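Local coordinates for putative Lipoprotein (Clostridium perfringens, PDB 5J7R) that is of unknown function but, as a putative lipoprotein with a sporulation and spore germination domain, probably acts at the cell envelope, at residues G71-K79 with K109-I117; S141-S149 with K154-I162. All coordinates share one frame; numbering follows the deposited sequence. Where two conformers were deposited one is given.

Contact 1. Residues G71-K79 with K109-I117; sequences GSLAPILPK and KEQATLEGI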
loop_
_atom_site.group_PDB
_atom_site.type_symbol
_atom_site.label_atom_id
_atom_site.label_comp_id
_atom_site.label_asym_id
_atom_site.label_seq_id
_atom_site.Cartn_x
_atom_site.Cartn_y
_atom_site.Cartn_z
ATOM N N GLY A 71 22.894 -5.418 14.344
ATOM C CA GLY A 71 23.459 -4.099 14.083
ATOM C C GLY A 71 23.933 -3.422 15.355
ATOM O O GLY A 71 23.915 -4.007 16.435
ATOM N N SER A 72 24.312 -2.160 15.218
ATOM C CA SER A 72 24.814 -1.357 16.325
ATOM C C SER A 72 23.882 -0.239 16.783
ATOM O O SER A 72 24.211 0.499 17.704
ATOM C CB SER A 72 26.114 -0.719 15.872
ATOM O OG SER A 72 25.906 0.085 14.722
ATOM N N LEU A 73 22.720 -0.116 16.153
ATOM C CA LEU A 73 21.784 0.948 16.484
ATOM C C LEU A 73 21.011 0.674 17.768
ATOM O O LEU A 73 20.862 -0.479 18.179
ATOM C CB LEU A 73 20.829 1.151 15.311
ATOM C CG LEU A 73 21.518 1.364 13.959
ATOM C CD1 LEU A 73 20.504 1.528 12.838
ATOM C CD2 LEU A 73 22.463 2.555 13.995
ATOM N N ALA A 74 20.537 1.746 18.401
ATOM C CA ALA A 74 19.770 1.659 19.641
ATOM C C ALA A 74 18.306 2.027 19.405
ATOM O O ALA A 74 17.993 2.781 18.476
ATOM C CB ALA A 74 20.364 2.575 20.689
ATOM N N PRO A 75 17.396 1.486 20.237
ATOM C CA PRO A 75 15.971 1.805 20.078
ATOM C C PRO A 75 15.641 3.267 20.418
ATOM O O PRO A 75 16.402 3.931 21.145
ATOM C CB PRO A 75 15.282 0.863 21.077
ATOM C CG PRO A 75 16.344 0.489 22.056
ATOM C CD PRO A 75 17.612 0.454 21.267
ATOM N N ILE A 76 14.526 3.743 19.870
ATOM C CA ILE A 76 14.038 5.113 20.089
ATOM C C ILE A 76 12.770 5.178 20.951
ATOM O O ILE A 76 12.404 6.255 21.419
ATOM C CB ILE A 76 13.817 5.879 18.762
ATOM C CG1 ILE A 76 12.796 5.178 17.861
ATOM C CG2 ILE A 76 15.147 6.031 18.037
ATOM C CD1 ILE A 76 12.464 5.962 16.613
ATOM N N LEU A 77 12.110 4.038 21.141
ATOM C CA LEU A 77 10.908 3.933 21.972
ATOM C C LEU A 77 11.003 2.653 22.787
ATOM O O LEU A 77 11.639 1.700 22.343
ATOM C CB LEU A 77 9.633 3.870 21.115
ATOM C CG LEU A 77 9.192 5.107 20.328
ATOM C CD1 LEU A 77 8.062 4.764 19.372
ATOM C CD2 LEU A 77 8.789 6.232 21.274
ATOM N N PRO A 78 10.393 2.623 23.988
ATOM C CA PRO A 78 10.409 1.396 24.796
ATOM C C PRO A 78 9.783 0.213 24.051
ATOM O O PRO A 78 8.820 0.394 23.301
ATOM C CB PRO A 78 9.564 1.771 26.009
ATOM C CG PRO A 78 9.767 3.234 26.147
ATOM C CD PRO A 78 9.815 3.750 24.740
ATOM N N LYS A 79 10.329 -0.980 24.263
ATOM C CA LYS A 79 9.851 -2.182 23.579
ATOM C C LYS A 79 8.396 -2.539 23.908
ATOM O O LYS A 79 7.666 -3.021 23.041
ATOM C CB LYS A 79 10.804 -3.354 23.819
ATOM C CG LYS A 79 10.434 -4.573 22.965
ATOM C CD LYS A 79 11.662 -5.326 22.456
ATOM C CE LYS A 79 11.324 -6.658 21.831
ATOM N NZ LYS A 79 12.541 -7.429 21.455
ATOM N N LYS A 109 18.785 11.803 24.010
ATOM C CA LYS A 109 18.073 10.581 23.617
ATOM C C LYS A 109 16.665 10.936 23.126
ATOM O O LYS A 109 16.217 10.434 22.086
ATOM C CB LYS A 109 18.003 9.598 24.794
ATOM C CG LYS A 109 17.366 8.259 24.544
ATOM C CD LYS A 109 18.242 7.346 23.703
ATOM C CE LYS A 109 17.434 6.114 23.207
ATOM N NZ LYS A 109 18.220 4.957 22.679
ATOM N N GLU A 110 15.980 11.815 23.858
ATOM C CA GLU A 110 14.628 12.227 23.486
ATOM C C GLU A 110 14.626 12.945 22.140
ATOM O O GLU A 110 13.700 12.772 21.350
ATOM C CB GLU A 110 13.985 13.116 24.556
ATOM C CG GLU A 110 12.543 13.511 24.222
ATOM C CD GLU A 110 11.851 14.336 25.293
ATOM O OE1 GLU A 110 12.559 15.018 26.038
ATOM O OE2 GLU A 110 10.593 14.327 25.366
ATOM N N GLN A 111 15.655 13.742 21.874
ATOM C CA GLN A 111 15.725 14.456 20.600
ATOM C C GLN A 111 15.914 13.470 19.443
ATOM O O GLN A 111 15.375 13.679 18.360
ATOM C CB GLN A 111 16.833 15.508 20.603
ATOM C CG GLN A 111 16.886 16.310 19.312
ATOM C CD GLN A 111 17.891 17.440 19.335
ATOM O OE1 GLN A 111 18.402 17.820 20.389
ATOM N NE2 GLN A 111 18.171 17.995 18.162
ATOM N N ALA A 112 16.673 12.402 19.678
ATOM C CA ALA A 112 16.910 11.385 18.647
ATOM C C ALA A 112 15.609 10.644 18.358
ATOM O O ALA A 112 15.316 10.315 17.212
ATOM C CB ALA A 112 17.991 10.416 19.088
ATOM N N THR A 113 14.827 10.393 19.405
ATOM C CA THR A 113 13.545 9.722 19.271
ATOM C C THR A 113 12.602 10.518 18.383
ATOM O O THR A 113 12.051 9.981 17.423
ATOM C CB THR A 113 12.883 9.503 20.641
ATOM O OG1 THR A 113 13.648 8.555 21.387
ATOM C CG2 THR A 113 11.452 8.975 20.491
ATOM N N LEU A 114 12.429 11.799 18.688
ATOM C CA LEU A 114 11.537 12.650 17.895
ATOM C C LEU A 114 12.040 12.809 16.451
ATOM O O LEU A 114 11.244 12.773 15.509
ATOM C CB LEU A 114 11.329 14.008 18.572
ATOM C CG LEU A 114 10.817 13.948 20.025
ATOM C CD1 LEU A 114 10.621 15.362 20.558
ATOM C CD2 LEU A 114 9.535 13.143 20.182
ATOM N N GLU A 115 13.349 12.969 16.276
ATOM C CA GLU A 115 13.917 13.098 14.931
ATOM C C GLU A 115 13.781 11.779 14.155
ATOM O O GLU A 115 13.575 11.796 12.944
ATOM C CB GLU A 115 15.381 13.545 14.970
ATOM C CG GLU A 115 15.576 14.980 15.442
ATOM C CD GLU A 115 17.035 15.427 15.479
ATOM O OE1 GLU A 115 17.918 14.565 15.357
ATOM O OE2 GLU A 115 17.305 16.640 15.652
ATOM N N GLY A 116 13.894 10.649 14.861
ATOM C CA GLY A 116 13.769 9.320 14.246
ATOM C C GLY A 116 12.354 9.021 13.755
ATOM O O GLY A 116 12.167 8.473 12.674
ATOM N N ILE A 117 11.363 9.399 14.554
ATOM C CA ILE A 117 9.968 9.213 14.194
ATOM C C ILE A 117 9.658 10.090 12.968
ATOM O O ILE A 117 9.101 9.610 11.987
ATOM C CB ILE A 117 9.031 9.533 15.377
ATOM C CG1 ILE A 117 9.292 8.537 16.512
ATOM C CG2 ILE A 117 7.566 9.424 14.961
ATOM C CD1 ILE A 117 8.577 8.856 17.812
#
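Lys109 reaches across to Pro75 and donates a hydrogen bond from NZ to Pro75 O, 2.6 Å long. The C=O...N angle is 171°, so the ammonium meets the carbonyl almost end-on. The chain leaves the helix with CG anti to the backbone N, then bends at chi2 (73°), and this bend carries NZ to the loop. The CB of Ala74 lies 3.8 Å from Lys109 NZ. The same ammonium forms a salt bridge with Asp32 of the second subunit, so it links the loop, the helix and the neighbouring subunit. One turn on, the carbonyl O of Ala112 comes near CG2 of Ile76, a loose contact. Thr113 is the second polar anchor. Its OG1 donates to Ile76 O at 2.6 Å, in the carbonyl plane and on a lone pair, with a C=O...O angle of 129°. OG1 sits beside the backbone N, while CG2 is anti to that N and meets CD2 of Leu77 at 3.9 Å. The two side chains cross at about a right angle. Gly116 has no side chain, and its backbone passes close to the tip of Ile76, with CD1 at 4.2 Å from Gly116 C. At the next residue, CG1 of Ile117 is 4.1 Å from CD1 of Ile76, and its CD1 approaches CD2 of Leu77. Leu63, Ile64 and Ile60 of helix 51-65 extend this apolar layer, and Ile130 and Ile132 support Ile117 from strand 129-134. The arrangement is that of an alpha/beta core in which an irregular loop is packed between two helices, within the sporulation and spore germination domain.

Contact 2. Residues S141-S149 with K154-I162; sequences SLGGNFDIS and KEDIPNLKI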
loop_
_atom_site.group_PDB
_atom_site.type_symbol
_atom_site.label_atom_id
_atom_site.label_comp_id
_atom_site.label_asym_id
_atom_site.label_seq_id
_atom_site.Cartn_x
_atom_site.Cartn_y
_atom_site.Cartn_z
ATOM N N SER A 141 5.037 15.976 27.178
ATOM C CA SER A 141 6.338 15.405 26.788
ATOM C C SER A 141 6.457 13.895 27.017
ATOM O O SER A 141 5.798 13.342 27.897
ATOM C CB SER A 141 7.445 16.101 27.602
ATOM O OG SER A 141 8.739 15.663 27.214
ATOM N N LEU A 142 7.300 13.236 26.220
ATOM C CA LEU A 142 7.551 11.799 26.378
ATOM C C LEU A 142 8.661 11.563 27.381
ATOM O O LEU A 142 8.513 10.770 28.308
ATOM C CB LEU A 142 7.968 11.138 25.063
ATOM C CG LEU A 142 6.935 10.969 23.965
ATOM C CD1 LEU A 142 7.596 10.300 22.771
ATOM C CD2 LEU A 142 5.754 10.143 24.450
ATOM N N GLY A 143 9.781 12.246 27.159
ATOM C CA GLY A 143 10.969 12.134 27.999
ATOM C C GLY A 143 11.112 13.164 29.083
ATOM O O GLY A 143 11.765 12.900 30.074
ATOM N N GLY A 144 10.527 14.344 28.874
ATOM C CA GLY A 144 10.587 15.433 29.832
ATOM C C GLY A 144 11.273 16.678 29.277
ATOM O O GLY A 144 11.028 17.789 29.754
ATOM N N ASN A 145 12.103 16.513 28.246
ATOM C CA ASN A 145 12.855 17.658 27.682
ATOM C C ASN A 145 12.283 18.350 26.439
ATOM O O ASN A 145 12.835 19.353 25.990
ATOM C CB ASN A 145 14.277 17.215 27.337
ATOM C CG ASN A 145 14.961 16.459 28.479
ATOM O OD1 ASN A 145 15.325 17.073 29.467
ATOM N ND2 ASN A 145 15.204 15.144 28.321
ATOM N N PHE A 146 11.216 17.815 25.862
ATOM C CA PHE A 146 10.620 18.395 24.661
ATOM C C PHE A 146 9.111 18.503 24.744
ATOM O O PHE A 146 8.433 17.584 25.194
ATOM C CB PHE A 146 11.041 17.615 23.412
ATOM C CG PHE A 146 12.466 17.845 23.015
ATOM C CD1 PHE A 146 13.486 17.078 23.552
ATOM C CD2 PHE A 146 12.790 18.848 22.104
ATOM C CE1 PHE A 146 14.802 17.300 23.192
ATOM C CE2 PHE A 146 14.104 19.075 21.739
ATOM C CZ PHE A 146 15.114 18.300 22.286
ATOM N N ASP A 147 8.606 19.647 24.287
ATOM C CA ASP A 147 7.182 19.942 24.286
ATOM C C ASP A 147 6.520 19.379 23.027
ATOM O O ASP A 147 6.795 19.839 21.914
ATOM C CB ASP A 147 6.972 21.462 24.366
ATOM C CG ASP A 147 5.506 21.857 24.523
ATOM O OD1 ASP A 147 4.646 20.967 24.699
ATOM O OD2 ASP A 147 5.217 23.075 24.492
ATOM N N ILE A 148 5.667 18.372 23.215
ATOM C CA ILE A 148 4.923 17.735 22.101
ATOM C C ILE A 148 3.414 17.952 22.286
ATOM O O ILE A 148 2.595 17.093 21.976
ATOM C CB ILE A 148 5.262 16.239 21.906
ATOM C CG1 ILE A 148 4.975 15.429 23.161
ATOM C CG2 ILE A 148 6.739 16.103 21.553
ATOM C CD1 ILE A 148 4.995 13.942 22.892
ATOM N N SER A 149 3.076 19.133 22.789
ATOM C CA SER A 149 1.698 19.523 23.049
ATOM C C SER A 149 0.914 19.763 21.762
ATOM O O SER A 149 -0.301 19.542 21.730
ATOM C CB SER A 149 1.678 20.795 23.913
ATOM O OG SER A 149 0.362 21.208 24.213
ATOM N N LYS A 154 10.299 18.616 11.532
ATOM C CA LYS A 154 11.747 18.616 11.811
ATOM C C LYS A 154 12.223 19.994 12.293
ATOM O O LYS A 154 12.885 20.104 13.329
ATOM C CB LYS A 154 12.538 18.221 10.547
ATOM C CG LYS A 154 14.066 18.079 10.762
ATOM C CD LYS A 154 14.484 16.854 11.551
ATOM C CE LYS A 154 14.256 15.556 10.786
ATOM N NZ LYS A 154 14.656 14.360 11.575
ATOM N N GLU A 155 11.865 21.031 11.531
ATOM C CA GLU A 155 12.240 22.427 11.830
ATOM C C GLU A 155 11.840 22.904 13.228
ATOM O O GLU A 155 12.568 23.660 13.863
ATOM C CB GLU A 155 11.588 23.379 10.816
ATOM C CG GLU A 155 11.966 23.137 9.364
ATOM C CD GLU A 155 13.449 23.315 9.108
ATOM O OE1 GLU A 155 13.901 23.002 7.987
ATOM O OE2 GLU A 155 14.163 23.766 10.027
ATOM N N ASP A 156 10.679 22.457 13.691
ATOM C CA ASP A 156 10.153 22.851 14.998
ATOM C C ASP A 156 10.827 22.228 16.227
ATOM O O ASP A 156 10.612 22.716 17.326
ATOM C CB ASP A 156 8.659 22.493 15.051
ATOM C CG ASP A 156 7.851 23.112 13.906
ATOM O OD1 ASP A 156 8.145 24.257 13.500
ATOM O OD2 ASP A 156 6.903 22.442 13.428
ATOM N N ILE A 157 11.638 21.181 16.057
ATOM C CA ILE A 157 12.261 20.489 17.214
ATOM C C ILE A 157 13.096 21.367 18.161
ATOM O O ILE A 157 12.853 21.346 19.373
ATOM C CB ILE A 157 13.042 19.214 16.794
ATOM C CG1 ILE A 157 12.087 18.196 16.155
ATOM C CG2 ILE A 157 13.723 18.576 18.005
ATOM C CD1 ILE A 157 12.766 16.956 15.613
ATOM N N PRO A 158 14.089 22.119 17.635
ATOM C CA PRO A 158 14.885 22.987 18.536
ATOM C C PRO A 158 14.047 24.001 19.342
ATOM O O PRO A 158 14.368 24.281 20.497
ATOM C CB PRO A 158 15.833 23.715 17.573
ATOM C CG PRO A 158 15.958 22.805 16.402
ATOM C CD PRO A 158 14.618 22.138 16.257
ATOM N N ASN A 159 12.976 24.513 18.735
ATOM C CA ASN A 159 12.083 25.487 19.381
ATOM C C ASN A 159 11.199 24.896 20.483
ATOM O O ASN A 159 10.631 25.639 21.278
ATOM C CB ASN A 159 11.161 26.130 18.337
ATOM C CG ASN A 159 11.922 26.851 17.238
ATOM O OD1 ASN A 159 13.146 26.978 17.285
ATOM N ND2 ASN A 159 11.191 27.330 16.236
ATOM N N LEU A 160 11.072 23.571 20.517
ATOM C CA LEU A 160 10.230 22.882 21.513
ATOM C C LEU A 160 10.980 22.400 22.751
ATOM O O LEU A 160 10.409 21.679 23.571
ATOM C CB LEU A 160 9.541 21.677 20.846
ATOM C CG LEU A 160 8.594 22.001 19.684
ATOM C CD1 LEU A 160 8.185 20.736 18.938
ATOM C CD2 LEU A 160 7.375 22.783 20.157
ATOM N N LYS A 161 12.240 22.806 22.906
ATOM C CA LYS A 161 13.035 22.352 24.030
ATOM C C LYS A 161 12.620 23.079 25.313
ATOM O O LYS A 161 12.462 24.305 25.327
ATOM C CB LYS A 161 14.531 22.492 23.745
ATOM C CG LYS A 161 15.403 21.617 24.631
ATOM C CD LYS A 161 16.845 22.097 24.789
ATOM C CE LYS A 161 16.856 23.082 25.954
ATOM N NZ LYS A 161 18.219 23.515 26.356
ATOM N N ILE A 162 12.425 22.297 26.374
ATOM C CA ILE A 162 12.014 22.808 27.678
ATOM C C ILE A 162 12.837 22.180 28.792
ATOM O O ILE A 162 13.181 22.848 29.760
ATOM C CB ILE A 162 10.509 22.544 27.929
ATOM C CG1 ILE A 162 10.180 21.040 27.838
ATOM C CG2 ILE A 162 9.667 23.318 26.918
ATOM C CD1 ILE A 162 8.724 20.697 28.094
#
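A single antiparallel bridge pairs Phe146 with Lys161 and fastens the C-terminal tail to the loop 141-149. Phe146 and Lys161 form a non-hydrogen-bonded pair, with the bonds on their neighbours. Ile162 N donates to Asn145 O at 3.0 Å, with an almost linear N-H...O (178°), though it comes from above the carbonyl plane. Asp147 N donates to Leu160 O at 2.8 Å. Each of these two oxygens also receives a CA-H contact, Asn145 O from Lys161 and Leu160 O from Phe146. The Phe146 ring points its CE2 edge at Ile157 O, 3.5 Å away and in the ring plane. CE2 also touches CG2 of Ile157 at 3.8 Å. CG of Lys161 lies over one face of the ring, 4.1 Å from CZ. Leu114 and Glu110 of helix 107-121 also touch this ring. Leu160 packs its isobutyl group against Asp147 O, with CD1 at 3.4 Å. With chi1 at 58°, between its own N and carbonyl carbon, CG1 of Ile162 is turned onto the carbonyl of Asn145. Its CG2 meets CB of Asp147. Ser141 braces the loop from within: OG accepts from Gly144 N in an ST motif and donates to Phe146 O at 2.8 Å. Asp147 OD1 takes the N of Ser149 in an Asx turn. Backbone bonds thus set the register of the tail, while the Phe146 ring and the aliphatic side chains pack around the bridge. The lysine contributes its aliphatic stem, and the amino group extends off beyond the ring.

Overall arrangement
The two contacts follow each other in series along the chain, with their centres about 15 Å apart. They share helix 107-121. In contact 1 one side of it packs on the loop 71-79, next to helix 51-65. In contact 2 the loop and tail lie against Glu110, Leu114 and Glu115 of the same helix. Glu110 links them directly: its carboxylate probably accepts from the backbone N of Gly143 and Asn145. A weak bond from Lys154 NZ to Glu115 O adds to this. Strand 129-134 also supports the helix, and the chain after it leads to contact 2. The C-terminal segment packs on helix 107-121, and contact 1 borders the second subunit more widely than contact 2 does.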